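Local coordinates for protein imidazoleglycerol-phosphate dehydratase (Pyrococcus furiosus, PDB 5DNL) that catalyses the dehydration of imidazoleglycerol phosphate to 3-(imidazol-4-yl)-2-oxopropyl phosphate, the sixth of nine steps in histidine biosynthesis, at residues A[121-126]-A[132-137]; A[65-70]-A[93-98]. One frame throughout, in Å; residues are numbered along the deposited sequence.

Contact 1 of 2, residues A[121-126]-A[132-137]; sequences EFVWGL and ATIHIK. With MN (manganese (II) ion), chain D.
Val123 and Ile134 meet through their methyl branches at the tight part of this contact. Val123 CG1 lies 3.7 Å from Ile134 CG2, and the two side chains cross obliquely. CG1 of Val123 stands anti to the backbone N (chi1 177°), which turns that methyl to the strand. Ile134 has a second grip. Its fully extended CG1-CD1 arm (chi2 180°) runs to Leu126 at about a right angle, bringing CD1 to 3.8 Å from Leu126 CD2. Ile134 thus sits across one turn of helix, between residues three apart. Leu155 of helix 144-162 also packs on it.

Toward Ile136 the packing is looser. Val123 CG2 comes no nearer than 4.3 Å to Ile136 CG1, and Ile136 has two conformers, so this touch is less certain. The side chain of Trp124 starts off away from the strand, though its ring swings back partway. It is partly exposed and packs on Ala101 and on Pro99 of a neighbouring subunit.

The axes of helix segment 121-126 and strand segment 133-137 run nearly antiparallel, at 157°, and approach to 8.9 Å. This is the helix-to-strand return of a beta-alpha-beta unit that begins with strand 100-104. Glu121, on the same helix but turned from the strand, binds manganese through OE1 at 2.2 Å. His52, Glu56 and His146 of another subunit share the metal, as does a water.

No hydrogen bond crosses between the segments. The contact is purely apolar, consistent with the helix being held on the sheet by side-chain packing while its other side supplies a metal ligand.

Contact 2 of 2, residues A[65-70]-A[93-98]; sequences ALRENL and VDISNR. With 5DL ([(2S)-2-hydroxy-3-(1H-1,2,4-triazol-1-yl)propyl]phosphonic acid), chain I.
Arg67 reaches Ile95 with the end of its side chain: NH1 stands 3.5 Å from Ile95 CG2. The chain bends at chi2 (59°) and chi3, folding the guanidinium back toward Ile95. Leu70 CD1 lies over the rim of one guanidinium face, and the same CD1 is 4.0 Å from Ile95 CG2. A water in the guanidinium plane links the segments. It accepts from Arg67 NH1 at 2.9 Å and donates to Ile95 O at 2.9 Å. Arg67 NE is held by Leu130 O, which fixes the group from the helix 116-130 side.

Further out, Ile95 centres an inverse gamma turn. Ser96 follows with an ST turn, Arg98 N donating to Ser96 OG at 3.0 Å. These turns lead the chain to Arg98, which grips the phosphonate of the bound triazole inhibitor, as part of its pocket, with two nearly straight bonds: NH1 to O10 (2.8 Å, 164°) and NH2 to O12 (3.1 Å, 175°). Arg76 shares this anion, and Asp85 of a neighbouring subunit bridges to Arg98 NE. A leucine in place of Arg98 would probably leave O10 and O12 without these two donors and that Asp85 without its mate.

Ile95 also packs on Leu159 and Ala162 of helix 144-162 and on Leu130. The contact therefore sets the end of helix 51-69 beside the turn that leaves strand 87-94, with helices 116-130 and 144-162 packed against that turn.

In the fold
From the N terminus, the chain first reaches contact 2 at the end of helix 51-69. It then runs through the hairpin of strands 77-84 and 87-94 and returns at 93-98, closing a loop of 22 residues. Strand 100-104 and helix 116-130 follow. Contact 1 closes a much shorter span of five residues, four of them the last turn of that helix, before the chain enters strand 133-140. The two contacts are in series and neither encloses the other. They join where strands 87-94 and 133-140 lie side by side: Thr133 N is 2.8 Å from Asp94 O, a probable hydrogen bond. Together they tie helices 51-69 and 116-130 to one sheet.

Contact 1 of 2, residues A[121-126]-A[132-137]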
ATOM      1  N   GLU A 121      30.742   6.196 -22.735  1.00 11.36           N
ATOM      2  CA  GLU A 121      31.166   6.265 -24.133  1.00 11.49           C
ATOM      3  C   GLU A 121      32.659   5.962 -24.297  1.00 12.29           C
ATOM      4  O   GLU A 121      33.062   5.307 -25.275  1.00 13.02           O
ATOM      5  CB  GLU A 121      30.733   7.575 -24.771  1.00 13.33           C
ATOM      6  CG  GLU A 121      29.238   7.592 -24.992  1.00 13.91           C
ATOM      7  CD  GLU A 121      28.805   6.495 -25.930  1.00 14.87           C
ATOM      8  OE1 GLU A 121      29.062   6.588 -27.156  1.00 14.49           O
ATOM      9  OE2 GLU A 121      28.270   5.486 -25.422  1.00 17.16           O
ATOM     10  N   PHE A 122      33.477   6.378 -23.342  1.00 12.26           N
ATOM     11  CA  PHE A 122      34.876   5.959 -23.358  1.00 11.52           C
ATOM     12  C   PHE A 122      34.990   4.425 -23.267  1.00 12.64           C
ATOM     13  O   PHE A 122      35.740   3.795 -24.027  1.00 12.11           O
ATOM     14  CB  PHE A 122      35.662   6.610 -22.204  1.00 12.66           C
ATOM     15  CG  PHE A 122      37.017   5.974 -21.974  1.00 11.49           C
ATOM     16  CD1 PHE A 122      38.106   6.341 -22.747  1.00 13.79           C
ATOM     17  CD2 PHE A 122      37.183   4.985 -21.026  1.00 12.40           C
ATOM     18  CE1 PHE A 122      39.344   5.726 -22.573  1.00 13.42           C
ATOM     19  CE2 PHE A 122      38.410   4.380 -20.841  1.00 13.33           C
ATOM     20  CZ  PHE A 122      39.485   4.746 -21.614  1.00 12.35           C
ATOM     21  N   VAL A 123      34.260   3.818 -22.331  1.00 11.49           N
ATOM     22  CA  VAL A 123      34.347   2.375 -22.094  1.00 12.24           C
ATOM     23  C   VAL A 123      33.828   1.587 -23.292  1.00 10.68           C
ATOM     24  O   VAL A 123      34.451   0.594 -23.718  1.00 11.41           O
ATOM     25  CB  VAL A 123      33.649   1.950 -20.782  1.00 11.92           C
ATOM     26  CG1 VAL A 123      33.702   0.447 -20.615  1.00 12.98           C
ATOM     27  CG2 VAL A 123      34.324   2.618 -19.583  1.00 12.82           C
ATOM     28  N   TRP A 124      32.691   2.002 -23.862  1.00 11.28           N
ATOM     29  CA  TRP A 124      32.216   1.378 -25.086  1.00 11.93           C
ATOM     30  C   TRP A 124      33.192   1.536 -26.236  1.00 11.21           C
ATOM     31  O   TRP A 124      33.379   0.599 -27.016  1.00 12.75           O
ATOM     32  CB  TRP A 124      30.831   1.898 -25.507  1.00 10.74           C
ATOM     33  CG  TRP A 124      29.698   1.048 -25.048  1.00 10.62           C
ATOM     34  CD1 TRP A 124      28.766   1.365 -24.096  1.00 16.21           C
ATOM     35  CD2 TRP A 124      29.367  -0.251 -25.524  1.00 13.16           C
ATOM     36  NE1 TRP A 124      27.858   0.331 -23.974  1.00 19.11           N
ATOM     37  CE2 TRP A 124      28.202  -0.664 -24.842  1.00 15.07           C
ATOM     38  CE3 TRP A 124      29.925  -1.100 -26.473  1.00 16.21           C
ATOM     39  CZ2 TRP A 124      27.604  -1.913 -25.075  1.00 18.37           C
ATOM     40  CZ3 TRP A 124      29.312  -2.328 -26.707  1.00 18.26           C
ATOM     41  CH2 TRP A 124      28.172  -2.709 -26.015  1.00 18.32           C
ATOM     42  N   GLY A 125      33.814   2.706 -26.338  1.00 11.26           N
ATOM     43  CA  GLY A 125      34.816   2.942 -27.376  1.00 12.29           C
ATOM     44  C   GLY A 125      35.990   1.984 -27.203  1.00 11.15           C
ATOM     45  O   GLY A 125      36.439   1.341 -28.175  1.00 12.44           O
ATOM     46  N   LEU A 126      36.470   1.881 -25.967  1.00 11.62           N
ATOM     47  CA  LEU A 126      37.545   0.969 -25.637  1.00 11.04           C
ATOM     48  C   LEU A 126      37.179  -0.489 -25.925  1.00 12.78           C
ATOM     49  O   LEU A 126      37.962  -1.246 -26.523  1.00 13.33           O
ATOM     50  CB  LEU A 126      37.915   1.162 -24.160  1.00 11.31           C
ATOM     51  CG  LEU A 126      39.021   0.309 -23.563  1.00 14.04           C
ATOM     52  CD1 LEU A 126      40.321   0.611 -24.285  1.00 17.62           C
ATOM     53  CD2 LEU A 126      39.176   0.540 -22.066  1.00 15.29           C
ATOM     54  N   ALA A 132      36.678  -6.344 -26.874  1.00 11.46           N
ATOM     55  CA  ALA A 132      36.738  -6.896 -25.539  1.00 11.88           C
ATOM     56  C   ALA A 132      35.407  -6.726 -24.817  1.00 11.19           C
ATOM     57  O   ALA A 132      34.604  -5.851 -25.172  1.00 12.83           O
ATOM     58  CB  ALA A 132      37.850  -6.228 -24.736  1.00 12.94           C
ATOM     59  N   THR A 133      35.252  -7.568 -23.799  1.00 11.96           N
ATOM     60  CA  THR A 133      34.171  -7.502 -22.819  1.00 12.70           C
ATOM     61  C   THR A 133      34.674  -6.700 -21.627  1.00 10.89           C
ATOM     62  O   THR A 133      35.670  -7.072 -21.025  1.00 11.67           O
ATOM     63  CB  THR A 133      33.845  -8.942 -22.350  1.00 14.44           C
ATOM     64  OG1 THR A 133      33.595  -9.808 -23.475  1.00 16.21           O
ATOM     65  CG2 THR A 133      32.660  -8.983 -21.410  1.00 13.34           C
ATOM     66  N   ILE A 134      33.953  -5.653 -21.223  1.00 11.87           N
ATOM     67  CA  ILE A 134      34.354  -4.811 -20.082  1.00 10.25           C
ATOM     68  C   ILE A 134      33.176  -4.559 -19.155  1.00 12.96           C
ATOM     69  O   ILE A 134      32.156  -4.026 -19.595  1.00 12.51           O
ATOM     70  CB  ILE A 134      34.914  -3.467 -20.555  1.00 11.66           C
ATOM     71  CG1 ILE A 134      36.085  -3.685 -21.521  1.00 13.35           C
ATOM     72  CG2 ILE A 134      35.355  -2.637 -19.349  1.00 14.08           C
ATOM     73  CD1 ILE A 134      36.716  -2.415 -22.054  1.00 16.33           C
ATOM     74  N   HIS A 135      33.336  -4.941 -17.885  1.00 10.68           N
ATOM     75  CA  HIS A 135      32.383  -4.640 -16.835  1.00 10.77           C
ATOM     76  C   HIS A 135      33.000  -3.628 -15.882  1.00 11.23           C
ATOM     77  O   HIS A 135      34.132  -3.816 -15.413  1.00 12.54           O
ATOM     78  CB  HIS A 135      32.048  -5.879 -16.026  1.00 11.79           C
ATOM     79  CG  HIS A 135      31.161  -6.842 -16.731  1.00 12.05           C
ATOM     80  ND1 HIS A 135      29.812  -6.890 -16.499  1.00 15.46           N
ATOM     81  CD2 HIS A 135      31.433  -7.814 -17.632  1.00 15.25           C
ATOM     82  CE1 HIS A 135      29.277  -7.830 -17.261  1.00 18.00           C
ATOM     83  NE2 HIS A 135      30.238  -8.417 -17.939  1.00 16.70           N
ATOM     84  N   ILE A 136      32.230  -2.593 -15.556  1.00 11.66           N
ATOM     85  CA  ILE A 136      32.560  -1.624 -14.500  0.50 11.00           C
ATOM     86  C   ILE A 136      31.389  -1.722 -13.526  1.00 12.15           C
ATOM     87  O   ILE A 136      30.274  -1.372 -13.905  1.00 13.14           O
ATOM     88  CB  ILE A 136      32.655  -0.162 -15.003  0.50 17.00           C
ATOM     89  CG1 ILE A 136      33.594   0.002 -16.210  0.50 14.61           C
ATOM     90  CG2 ILE A 136      33.121   0.752 -13.872  0.50 16.58           C
ATOM     91  CD1 ILE A 136      35.031  -0.379 -15.955  0.50 15.26           C
ATOM     92  N   LYS A 137      31.634  -2.201 -12.308  1.00 10.84           N
ATOM     93  CA  LYS A 137      30.563  -2.423 -11.336  1.00 11.11           C
ATOM     94  C   LYS A 137      30.925  -1.737 -10.047  1.00 11.74           C
ATOM     95  O   LYS A 137      31.817  -2.176  -9.311  1.00 12.18           O
ATOM     96  CB  LYS A 137      30.295  -3.912 -11.105  1.00 15.91           C
ATOM     97  CG  LYS A 137      29.059  -4.139 -10.238  1.00 20.82           C
ATOM     98  CD  LYS A 137      28.722  -5.608 -10.099  1.00 25.50           C
ATOM     99  CE  LYS A 137      27.308  -5.796  -9.558  1.00 30.40           C
ATOM    100  NZ  LYS A 137      26.303  -5.685 -10.659  1.00 39.91           N
TER
HETATM  101 MN    MN D 201      28.624   7.950 -28.799  1.00 11.80          MN
HETATM  102  O   HOH W   1      28.594   6.369 -30.334  1.00 13.58           O

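Contact 2 of 2, residues A[65-70]-A[93-98]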
ATOM      1  N   ALA A  65      45.015   0.754 -30.192  1.00 14.23           N
ATOM      2  CA  ALA A  65      46.455   0.787 -29.858  1.00 13.74           C
ATOM      3  C   ALA A  65      46.814  -0.379 -28.968  1.00 15.59           C
ATOM      4  O   ALA A  65      47.835  -1.057 -29.185  1.00 17.23           O
ATOM      5  CB  ALA A  65      46.860   2.098 -29.232  1.00 15.27           C
ATOM      6  N   LEU A  66      45.977  -0.670 -27.973  1.00 14.06           N
ATOM      7  CA  LEU A  66      46.212  -1.824 -27.119  1.00 14.45           C
ATOM      8  C   LEU A  66      46.146  -3.131 -27.906  1.00 15.85           C
ATOM      9  O   LEU A  66      46.935  -4.027 -27.670  1.00 15.93           O
ATOM     10  CB  LEU A  66      45.208  -1.864 -25.963  1.00 15.46           C
ATOM     11  CG  LEU A  66      45.411  -0.770 -24.924  1.00 15.25           C
ATOM     12  CD1 LEU A  66      44.126  -0.549 -24.133  1.00 18.56           C
ATOM     13  CD2 LEU A  66      46.543  -1.121 -23.965  1.00 16.71           C
ATOM     14  N   ARG A  67      45.194  -3.235 -28.816  1.00 14.49           N
ATOM     15  CA  ARG A  67      45.044  -4.420 -29.639  1.00 13.23           C
ATOM     16  C   ARG A  67      46.289  -4.642 -30.521  1.00 15.21           C
ATOM     17  O   ARG A  67      46.810  -5.755 -30.564  1.00 16.94           O
ATOM     18  CB  ARG A  67      43.761  -4.338 -30.467  1.00 15.53           C
ATOM     19  CG  ARG A  67      43.607  -5.388 -31.555  1.00 14.98           C
ATOM     20  CD  ARG A  67      43.638  -6.799 -31.051  1.00 16.52           C
ATOM     21  NE  ARG A  67      42.430  -7.132 -30.297  1.00 14.94           N
ATOM     22  CZ  ARG A  67      42.054  -8.364 -29.973  1.00 14.44           C
ATOM     23  NH1 ARG A  67      40.911  -8.551 -29.323  1.00 14.93           N
ATOM     24  NH2 ARG A  67      42.811  -9.417 -30.272  1.00 18.47           N
ATOM     25  N   GLU A  68      46.762  -3.576 -31.156  1.00 15.88           N
ATOM     26  CA  GLU A  68      47.978  -3.645 -31.981  1.00 16.84           C
ATOM     27  C   GLU A  68      49.178  -4.097 -31.158  1.00 19.18           C
ATOM     28  O   GLU A  68      50.001  -4.844 -31.676  1.00 21.07           O
ATOM     29  CB  GLU A  68      48.235  -2.290 -32.621  1.00 19.45           C
ATOM     30  CG  GLU A  68      49.443  -2.231 -33.550  1.00 28.37           C
ATOM     31  CD  GLU A  68      49.655  -0.837 -34.083  1.00117.30           C
ATOM     32  OE1 GLU A  68      49.875   0.081 -33.273  1.00 43.15           O
ATOM     33  OE2 GLU A  68      49.592  -0.654 -35.308  1.00 44.68           O
ATOM     34  N   ASN A  69      49.247  -3.694 -29.893  1.00 17.32           N
ATOM     35  CA  ASN A  69      50.374  -3.990 -29.004  1.00 17.96           C
ATOM     36  C   ASN A  69      50.324  -5.401 -28.390  1.00 20.51           C
ATOM     37  O   ASN A  69      51.310  -5.824 -27.774  1.00 22.65           O
ATOM     38  CB  ASN A  69      50.413  -2.910 -27.909  1.00 20.97           C
ATOM     39  CG  ASN A  69      51.729  -2.836 -27.170  1.00 43.18           C
ATOM     40  OD1 ASN A  69      51.777  -3.053 -25.957  1.00 64.72           O
ATOM     41  ND2 ASN A  69      52.796  -2.498 -27.881  1.00 91.52           N
ATOM     42  N   LEU A  70      49.208  -6.136 -28.532  1.00 17.29           N
ATOM     43  CA  LEU A  70      49.064  -7.404 -27.846  1.00 17.35           C
ATOM     44  C   LEU A  70      50.055  -8.402 -28.420  1.00 18.35           C
ATOM     45  O   LEU A  70      50.229  -8.433 -29.633  1.00 20.14           O
ATOM     46  CB  LEU A  70      47.668  -8.026 -28.039  1.00 21.64           C
ATOM     47  CG  LEU A  70      46.517  -7.482 -27.219  1.00 22.89           C
ATOM     48  CD1 LEU A  70      45.214  -8.142 -27.665  1.00 19.11           C
ATOM     49  CD2 LEU A  70      46.766  -7.745 -25.741  1.00 19.41           C
ATOM     50  N   VAL A  93      37.762  -7.447 -17.167  1.00 11.40           N
ATOM     51  CA  VAL A  93      38.028  -7.400 -18.597  1.00 12.33           C
ATOM     52  C   VAL A  93      38.258  -8.804 -19.130  1.00 13.41           C
ATOM     53  O   VAL A  93      38.941  -9.613 -18.505  1.00 12.48           O
ATOM     54  CB  VAL A  93      39.268  -6.521 -18.893  1.00 15.03           C
ATOM     55  CG1 VAL A  93      39.685  -6.611 -20.365  1.00 23.28           C
ATOM     56  CG2 VAL A  93      39.021  -5.081 -18.494  1.00 14.83           C
ATOM     57  N   ASP A  94      37.675  -9.085 -20.292  1.00 11.88           N
ATOM     58  CA  ASP A  94      37.967 -10.289 -21.068  1.00 11.69           C
ATOM     59  C   ASP A  94      38.243  -9.819 -22.494  1.00 12.99           C
ATOM     60  O   ASP A  94      37.325  -9.327 -23.171  1.00 12.90           O
ATOM     61  CB  ASP A  94      36.784 -11.261 -20.980  1.00 11.85           C
ATOM     62  CG  ASP A  94      36.856 -12.393 -21.954  1.00 16.82           C
ATOM     63  OD1 ASP A  94      37.857 -12.493 -22.685  1.00 16.00           O
ATOM     64  OD2 ASP A  94      35.883 -13.195 -22.004  1.00 14.87           O
ATOM     65  N   ILE A  95      39.490  -9.969 -22.972  1.00 11.26           N
ATOM     66  CA  ILE A  95      39.845  -9.621 -24.336  1.00 11.95           C
ATOM     67  C   ILE A  95      39.367 -10.770 -25.231  1.00 14.25           C
ATOM     68  O   ILE A  95      40.116 -11.639 -25.682  1.00 13.86           O
ATOM     69  CB  ILE A  95      41.352  -9.289 -24.492  1.00 12.79           C
ATOM     70  CG1 ILE A  95      41.764  -8.233 -23.459  1.00 14.02           C
ATOM     71  CG2 ILE A  95      41.643  -8.803 -25.892  1.00 14.60           C
ATOM     72  CD1 ILE A  95      43.240  -7.856 -23.488  1.00 16.71           C
ATOM     73  N   SER A  96      38.055 -10.750 -25.445  1.00 12.32           N
ATOM     74  CA  SER A  96      37.279 -11.869 -25.963  1.00 12.68           C
ATOM     75  C   SER A  96      37.025 -11.836 -27.468  1.00 13.48           C
ATOM     76  O   SER A  96      36.511 -12.810 -28.009  1.00 13.81           O
ATOM     77  CB  SER A  96      35.893 -11.783 -25.323  1.00 12.02           C
ATOM     78  OG  SER A  96      35.331 -10.503 -25.601  1.00 13.67           O
ATOM     79  N   ASN A  97      37.324 -10.706 -28.124  1.00 12.36           N
ATOM     80  CA  ASN A  97      36.868 -10.430 -29.471  1.00 13.00           C
ATOM     81  C   ASN A  97      35.328 -10.367 -29.595  1.00 16.80           C
ATOM     82  O   ASN A  97      34.760 -10.559 -30.668  1.00 16.22           O
ATOM     83  CB  ASN A  97      37.459 -11.432 -30.469  1.00 13.28           C
ATOM     84  CG  ASN A  97      37.474 -10.906 -31.885  1.00 19.13           C
ATOM     85  OD1 ASN A  97      37.565  -9.703 -32.123  1.00 19.76           O
ATOM     86  ND2 ASN A  97      37.325 -11.807 -32.840  1.00 21.94           N
ATOM     87  N   ARG A  98      34.661 -10.053 -28.486  1.00 13.22           N
ATOM     88  CA  ARG A  98      33.210  -9.908 -28.445  1.00 12.50           C
ATOM     89  C   ARG A  98      32.890  -8.553 -27.812  1.00 10.70           C
ATOM     90  O   ARG A  98      32.690  -8.472 -26.597  1.00 13.84           O
ATOM     91  CB  ARG A  98      32.533 -11.032 -27.645  1.00 13.33           C
ATOM     92  CG  ARG A  98      32.623 -12.403 -28.281  1.00 14.40           C
ATOM     93  CD  ARG A  98      31.756 -13.411 -27.539  1.00 13.21           C
ATOM     94  NE  ARG A  98      32.252 -13.748 -26.217  1.00 13.82           N
ATOM     95  CZ  ARG A  98      32.937 -14.852 -25.891  1.00 15.32           C
ATOM     96  NH1 ARG A  98      33.218 -15.793 -26.789  1.00 17.02           N
ATOM     97  NH2 ARG A  98      33.317 -15.039 -24.643  1.00 15.17           N
TER
HETATM   98  N1  5DL I 203      29.747 -19.893 -24.920  1.00 13.45           N
HETATM   99  C3  5DL I 203      30.213 -17.742 -25.452  1.00 12.64           C
HETATM  100  N2  5DL I 203      30.688 -18.899 -25.010  1.00 12.06           N
HETATM  101  C8  5DL I 203      34.301 -20.152 -24.975  1.00 12.64           C
HETATM  102  C7  5DL I 203      32.847 -20.090 -25.474  1.00 13.09           C
HETATM  103  C6  5DL I 203      32.076 -19.114 -24.635  1.00 11.93           C
HETATM  104  C5  5DL I 203      28.633 -19.267 -25.348  1.00 10.73           C
HETATM  105  O10 5DL I 203      34.950 -18.000 -26.447  1.00 13.86           O
HETATM  106  P9  5DL I 203      35.246 -18.606 -25.114  1.00 13.00           P
HETATM  107  O11 5DL I 203      36.714 -18.976 -24.964  1.00 13.71           O
HETATM  108  O12 5DL I 203      34.808 -17.700 -23.969  1.00 13.33           O
HETATM  109  O13 5DL I 203      32.243 -21.386 -25.383  1.00 16.03           O
HETATM  110  N4  5DL I 203      28.910 -17.977 -25.668  1.00 12.12           N
HETATM  111  O   HOH W   2      40.495 -11.348 -28.580  1.00 17.01           O